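Local coordinates for protein 2-oxo-1,2-dihydroquinoline 8-monooxygenase, oxygenase component (Pseudomonas putida, PDB 1Z02) that probably hydroxylates 2-oxo-1,2-dihydroquinoline at its 8-position, as the oxygenase component of a Rieske-type monooxygenase with a [2Fe-2S] cluster and a mononuclear iron, at residues V58-R71 against L91-I103. Sequence-based numbering, arbitrary orientation.
Sequences VQGIQICGVPIVLR and LSEKPTCFTKSTI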
loop_
_atom_site.group_PDB
_atom_site.type_symbol
_atom_site.label_atom_id
_atom_site.label_comp_id
_atom_site.label_asym_id
_atom_site.label_seq_id
_atom_site.Cartn_x
_atom_site.Cartn_y
_atom_site.Cartn_z
ATOM N N VAL A 58 -18.373 18.488 -16.064
ATOM C CA VAL A 58 -18.522 17.056 -15.834
ATOM C C VAL A 58 -17.648 16.709 -14.646
ATOM O O VAL A 58 -16.534 17.206 -14.532
ATOM C CB VAL A 58 -18.061 16.240 -17.062
ATOM C CG1 VAL A 58 -18.058 14.739 -16.730
ATOM C CG2 VAL A 58 -18.999 16.515 -18.233
ATOM N N GLN A 59 -18.150 15.858 -13.759
ATOM C CA GLN A 59 -17.390 15.484 -12.572
ATOM C C GLN A 59 -17.672 14.052 -12.122
ATOM O O GLN A 59 -18.829 13.633 -12.041
ATOM C CB GLN A 59 -17.720 16.439 -11.423
ATOM C CG GLN A 59 -16.969 16.129 -10.137
ATOM C CD GLN A 59 -15.498 16.467 -10.227
ATOM O OE1 GLN A 59 -15.132 17.623 -10.435
ATOM N NE2 GLN A 59 -14.641 15.462 -10.063
ATOM N N GLY A 60 -16.613 13.310 -11.822
ATOM C CA GLY A 60 -16.779 11.942 -11.366
ATOM C C GLY A 60 -16.565 11.815 -9.867
ATOM O O GLY A 60 -15.693 12.486 -9.298
ATOM N N ILE A 61 -17.368 10.966 -9.227
ATOM C CA ILE A 61 -17.285 10.703 -7.789
ATOM C C ILE A 61 -17.490 9.206 -7.562
ATOM O O ILE A 61 -17.601 8.427 -8.518
ATOM C CB ILE A 61 -18.387 11.468 -6.998
ATOM C CG1 ILE A 61 -19.773 11.037 -7.480
ATOM C CG2 ILE A 61 -18.215 12.956 -7.178
ATOM C CD1 ILE A 61 -20.915 11.776 -6.801
ATOM N N GLN A 62 -17.528 8.799 -6.301
ATOM C CA GLN A 62 -17.755 7.396 -5.967
ATOM C C GLN A 62 -18.502 7.324 -4.640
ATOM O O GLN A 62 -18.065 7.898 -3.640
ATOM C CB GLN A 62 -16.425 6.619 -5.863
ATOM C CG GLN A 62 -16.634 5.104 -5.842
ATOM C CD GLN A 62 -15.349 4.298 -5.781
ATOM O OE1 GLN A 62 -15.358 3.101 -6.050
ATOM N NE2 GLN A 62 -14.248 4.936 -5.411
ATOM N N ILE A 63 -19.636 6.623 -4.650
ATOM C CA ILE A 63 -20.477 6.460 -3.470
ATOM C C ILE A 63 -20.925 5.004 -3.354
ATOM O O ILE A 63 -21.380 4.408 -4.332
ATOM C CB ILE A 63 -21.731 7.373 -3.540
ATOM C CG1 ILE A 63 -21.302 8.847 -3.557
ATOM C CG2 ILE A 63 -22.636 7.097 -2.334
ATOM C CD1 ILE A 63 -22.452 9.813 -3.805
ATOM N N CYS A 64 -20.803 4.434 -2.159
ATOM C CA CYS A 64 -21.146 3.031 -1.932
ATOM C C CYS A 64 -20.407 2.122 -2.908
ATOM O O CYS A 64 -20.941 1.099 -3.340
ATOM C CB CYS A 64 -22.653 2.796 -2.053
ATOM S SG CYS A 64 -23.615 3.469 -0.650
ATOM N N GLY A 65 -19.180 2.509 -3.251
ATOM C CA GLY A 65 -18.375 1.730 -4.174
ATOM C C GLY A 65 -18.759 1.905 -5.643
ATOM O O GLY A 65 -18.073 1.402 -6.535
ATOM N N VAL A 66 -19.849 2.626 -5.895
ATOM C CA VAL A 66 -20.332 2.856 -7.252
ATOM C C VAL A 66 -19.771 4.133 -7.871
ATOM O O VAL A 66 -19.962 5.233 -7.349
ATOM C CB VAL A 66 -21.876 2.973 -7.281
ATOM C CG1 VAL A 66 -22.353 3.137 -8.711
ATOM C CG2 VAL A 66 -22.503 1.749 -6.643
ATOM N N PRO A 67 -19.044 3.994 -8.985
ATOM C CA PRO A 67 -18.469 5.149 -9.678
ATOM C C PRO A 67 -19.593 5.891 -10.418
ATOM O O PRO A 67 -20.353 5.292 -11.190
ATOM C CB PRO A 67 -17.444 4.512 -10.619
ATOM C CG PRO A 67 -18.026 3.174 -10.905
ATOM C CD PRO A 67 -18.592 2.727 -9.585
ATOM N N ILE A 68 -19.694 7.191 -10.173
ATOM C CA ILE A 68 -20.743 8.013 -10.771
ATOM C C ILE A 68 -20.182 9.270 -11.432
ATOM O O ILE A 68 -19.299 9.925 -10.889
ATOM C CB ILE A 68 -21.748 8.456 -9.680
ATOM C CG1 ILE A 68 -22.389 7.224 -9.031
ATOM C CG2 ILE A 68 -22.823 9.347 -10.284
ATOM C CD1 ILE A 68 -23.230 7.516 -7.776
ATOM N N VAL A 69 -20.706 9.606 -12.605
ATOM C CA VAL A 69 -20.277 10.796 -13.316
ATOM C C VAL A 69 -21.491 11.708 -13.489
ATOM O O VAL A 69 -22.592 11.245 -13.818
ATOM C CB VAL A 69 -19.672 10.435 -14.693
ATOM C CG1 VAL A 69 -20.688 9.662 -15.521
ATOM C CG2 VAL A 69 -19.216 11.700 -15.417
ATOM N N LEU A 70 -21.297 12.999 -13.235
ATOM C CA LEU A 70 -22.387 13.966 -13.353
ATOM C C LEU A 70 -22.061 15.065 -14.354
ATOM O O LEU A 70 -20.900 15.446 -14.532
ATOM C CB LEU A 70 -22.696 14.621 -11.997
ATOM C CG LEU A 70 -23.082 13.769 -10.784
ATOM C CD1 LEU A 70 -21.843 13.209 -10.122
ATOM C CD2 LEU A 70 -23.854 14.623 -9.811
ATOM N N ARG A 71 -23.100 15.562 -15.013
ATOM C CA ARG A 71 -22.953 16.640 -15.981
ATOM C C ARG A 71 -24.171 17.544 -15.934
ATOM O O ARG A 71 -25.297 17.063 -15.808
ATOM C CB ARG A 71 -22.799 16.100 -17.409
ATOM C CG ARG A 71 -22.632 17.221 -18.442
ATOM C CD ARG A 71 -22.789 16.745 -19.872
ATOM N NE ARG A 71 -22.620 17.855 -20.809
ATOM C CZ ARG A 71 -23.022 17.839 -22.080
ATOM N NH1 ARG A 71 -22.820 18.897 -22.853
ATOM N NH2 ARG A 71 -23.637 16.776 -22.579
ATOM N N LEU A 91 -15.492 7.574 -17.584
ATOM C CA LEU A 91 -15.858 8.641 -18.505
ATOM C C LEU A 91 -15.446 10.034 -18.035
ATOM O O LEU A 91 -15.076 10.880 -18.848
ATOM C CB LEU A 91 -17.374 8.632 -18.753
ATOM C CG LEU A 91 -18.001 7.295 -19.170
ATOM C CD1 LEU A 91 -19.517 7.448 -19.192
ATOM C CD2 LEU A 91 -17.488 6.870 -20.534
ATOM N N SER A 92 -15.505 10.255 -16.725
ATOM C CA SER A 92 -15.176 11.540 -16.121
ATOM C C SER A 92 -13.709 11.954 -16.169
ATOM O O SER A 92 -13.402 13.108 -15.924
ATOM C CB SER A 92 -15.631 11.551 -14.656
ATOM O OG SER A 92 -14.837 10.680 -13.872
ATOM N N GLU A 93 -12.803 11.038 -16.484
ATOM C CA GLU A 93 -11.388 11.400 -16.490
ATOM C C GLU A 93 -11.029 12.427 -17.551
ATOM O O GLU A 93 -10.096 13.205 -17.386
ATOM C CB GLU A 93 -10.528 10.144 -16.640
ATOM C CG GLU A 93 -10.410 9.374 -15.335
ATOM C CD GLU A 93 -9.322 8.339 -15.352
ATOM O OE1 GLU A 93 -8.215 8.654 -15.825
ATOM O OE2 GLU A 93 -9.563 7.219 -14.874
ATOM N N LYS A 94 -11.762 12.420 -18.653
ATOM C CA LYS A 94 -11.521 13.381 -19.718
ATOM C C LYS A 94 -12.876 13.688 -20.342
ATOM O O LYS A 94 -13.253 13.110 -21.356
ATOM C CB LYS A 94 -10.566 12.804 -20.757
ATOM C CG LYS A 94 -10.067 13.867 -21.686
ATOM C CD LYS A 94 -9.117 13.355 -22.722
ATOM C CE LYS A 94 -8.728 14.529 -23.606
ATOM N NZ LYS A 94 -7.925 14.149 -24.789
ATOM N N PRO A 95 -13.631 14.614 -19.730
ATOM C CA PRO A 95 -14.964 15.028 -20.176
ATOM C C PRO A 95 -15.074 15.266 -21.667
ATOM O O PRO A 95 -14.465 16.197 -22.190
ATOM C CB PRO A 95 -15.225 16.285 -19.359
ATOM C CG PRO A 95 -14.514 15.984 -18.076
ATOM C CD PRO A 95 -13.202 15.412 -18.572
ATOM N N THR A 96 -15.862 14.424 -22.339
ATOM C CA THR A 96 -16.057 14.503 -23.783
ATOM C C THR A 96 -17.530 14.369 -24.149
ATOM O O THR A 96 -18.093 13.279 -24.083
ATOM C CB THR A 96 -15.267 13.387 -24.496
ATOM O OG1 THR A 96 -13.877 13.490 -24.152
ATOM C CG2 THR A 96 -15.425 13.499 -26.005
ATOM N N CYS A 97 -18.150 15.480 -24.540
ATOM C CA CYS A 97 -19.563 15.476 -24.918
ATOM C C CYS A 97 -19.770 16.174 -26.257
ATOM O O CYS A 97 -19.321 17.306 -26.457
ATOM C CB CYS A 97 -20.401 16.168 -23.843
ATOM S SG CYS A 97 -20.200 15.478 -22.174
ATOM N N PHE A 98 -20.460 15.503 -27.174
ATOM C CA PHE A 98 -20.694 16.082 -28.488
ATOM C C PHE A 98 -22.054 16.744 -28.658
ATOM O O PHE A 98 -22.239 17.563 -29.562
ATOM C CB PHE A 98 -20.481 15.023 -29.575
ATOM C CG PHE A 98 -19.069 14.516 -29.647
ATOM C CD1 PHE A 98 -18.705 13.331 -29.014
ATOM C CD2 PHE A 98 -18.092 15.244 -30.320
ATOM C CE1 PHE A 98 -17.388 12.881 -29.043
ATOM C CE2 PHE A 98 -16.768 14.803 -30.356
ATOM C CZ PHE A 98 -16.419 13.617 -29.717
ATOM N N THR A 99 -23.004 16.394 -27.795
ATOM C CA THR A 99 -24.340 16.978 -27.858
ATOM C C THR A 99 -24.841 17.280 -26.453
ATOM O O THR A 99 -24.225 16.880 -25.469
ATOM C CB THR A 99 -25.350 16.036 -28.565
ATOM O OG1 THR A 99 -25.481 14.817 -27.823
ATOM C CG2 THR A 99 -24.888 15.728 -29.984
ATOM N N LYS A 100 -25.960 17.994 -26.375
ATOM C CA LYS A 100 -26.568 18.378 -25.110
ATOM C C LYS A 100 -27.232 17.224 -24.366
ATOM O O LYS A 100 -27.508 17.333 -23.174
ATOM C CB LYS A 100 -27.622 19.460 -25.353
ATOM C CG LYS A 100 -27.073 20.828 -25.720
ATOM C CD LYS A 100 -26.405 21.486 -24.528
ATOM C CE LYS A 100 -26.132 22.945 -24.810
ATOM N NZ LYS A 100 -25.362 23.133 -26.070
ATOM N N SER A 101 -27.491 16.123 -25.062
ATOM C CA SER A 101 -28.157 14.989 -24.443
ATOM C C SER A 101 -27.291 13.753 -24.235
ATOM O O SER A 101 -27.802 12.707 -23.840
ATOM C CB SER A 101 -29.366 14.599 -25.288
ATOM O OG SER A 101 -28.941 14.099 -26.547
ATOM N N THR A 102 -25.991 13.855 -24.482
ATOM C CA THR A 102 -25.133 12.688 -24.327
ATOM C C THR A 102 -23.800 12.973 -23.657
ATOM O O THR A 102 -23.471 14.116 -23.344
ATOM C CB THR A 102 -24.812 12.055 -25.703
ATOM O OG1 THR A 102 -24.003 12.964 -26.473
ATOM C CG2 THR A 102 -26.096 11.753 -26.461
ATOM N N ILE A 103 -23.053 11.898 -23.432
ATOM C CA ILE A 103 -21.706 11.957 -22.877
ATOM C C ILE A 103 -20.985 10.789 -23.538
ATOM O O ILE A 103 -21.525 9.685 -23.621
ATOM C CB ILE A 103 -21.657 11.810 -21.322
ATOM C CG1 ILE A 103 -20.206 12.003 -20.855
ATOM C CG2 ILE A 103 -22.205 10.451 -20.881
ATOM C CD1 ILE A 103 -19.993 11.955 -19.386
#
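R71, on strand 66-73, reaches into the loop 97-101 and the start of strand 102-104 and holds them by the backbone. With CG anti to the backbone N (chi1 -180°) and the chain extended as far as NE, its guanidinium comes under C97, whose CB lies over one face, offset toward the rim, 3.5 Å from R71 NH2. At the edge, R71 NH2 gives T99 O a nearly straight hydrogen bond (3.0 Å, 171°) that lies in both the guanidinium and the carbonyl plane; T102 O also lies near the guanidinium plane, 2.8 Å from R71 NH2. NH1 forms a salt bridge with D56, which should help fix the group's rotation. A leucine here would probably leave T99 O and the D56 carboxylate without their mate and the loop freer to shift. On the same hairpin, V58 crosses P95 at an oblique angle, its CB against the CB–CG side of the ring (V58 CB to P95 CB 3.6 Å), while V69 CG2 meets I103 CD1 tip to tip at 4.1 Å. S92 sets its CB against G60, where any side chain would collide with S92 OG, which is hydrogen-bonded to D82. The contact thus joins the hairpin of the three-stranded antiparallel sheet 58-81 to the cluster-binding part of the Rieske domain, where L91 packs on the cluster ligand C105.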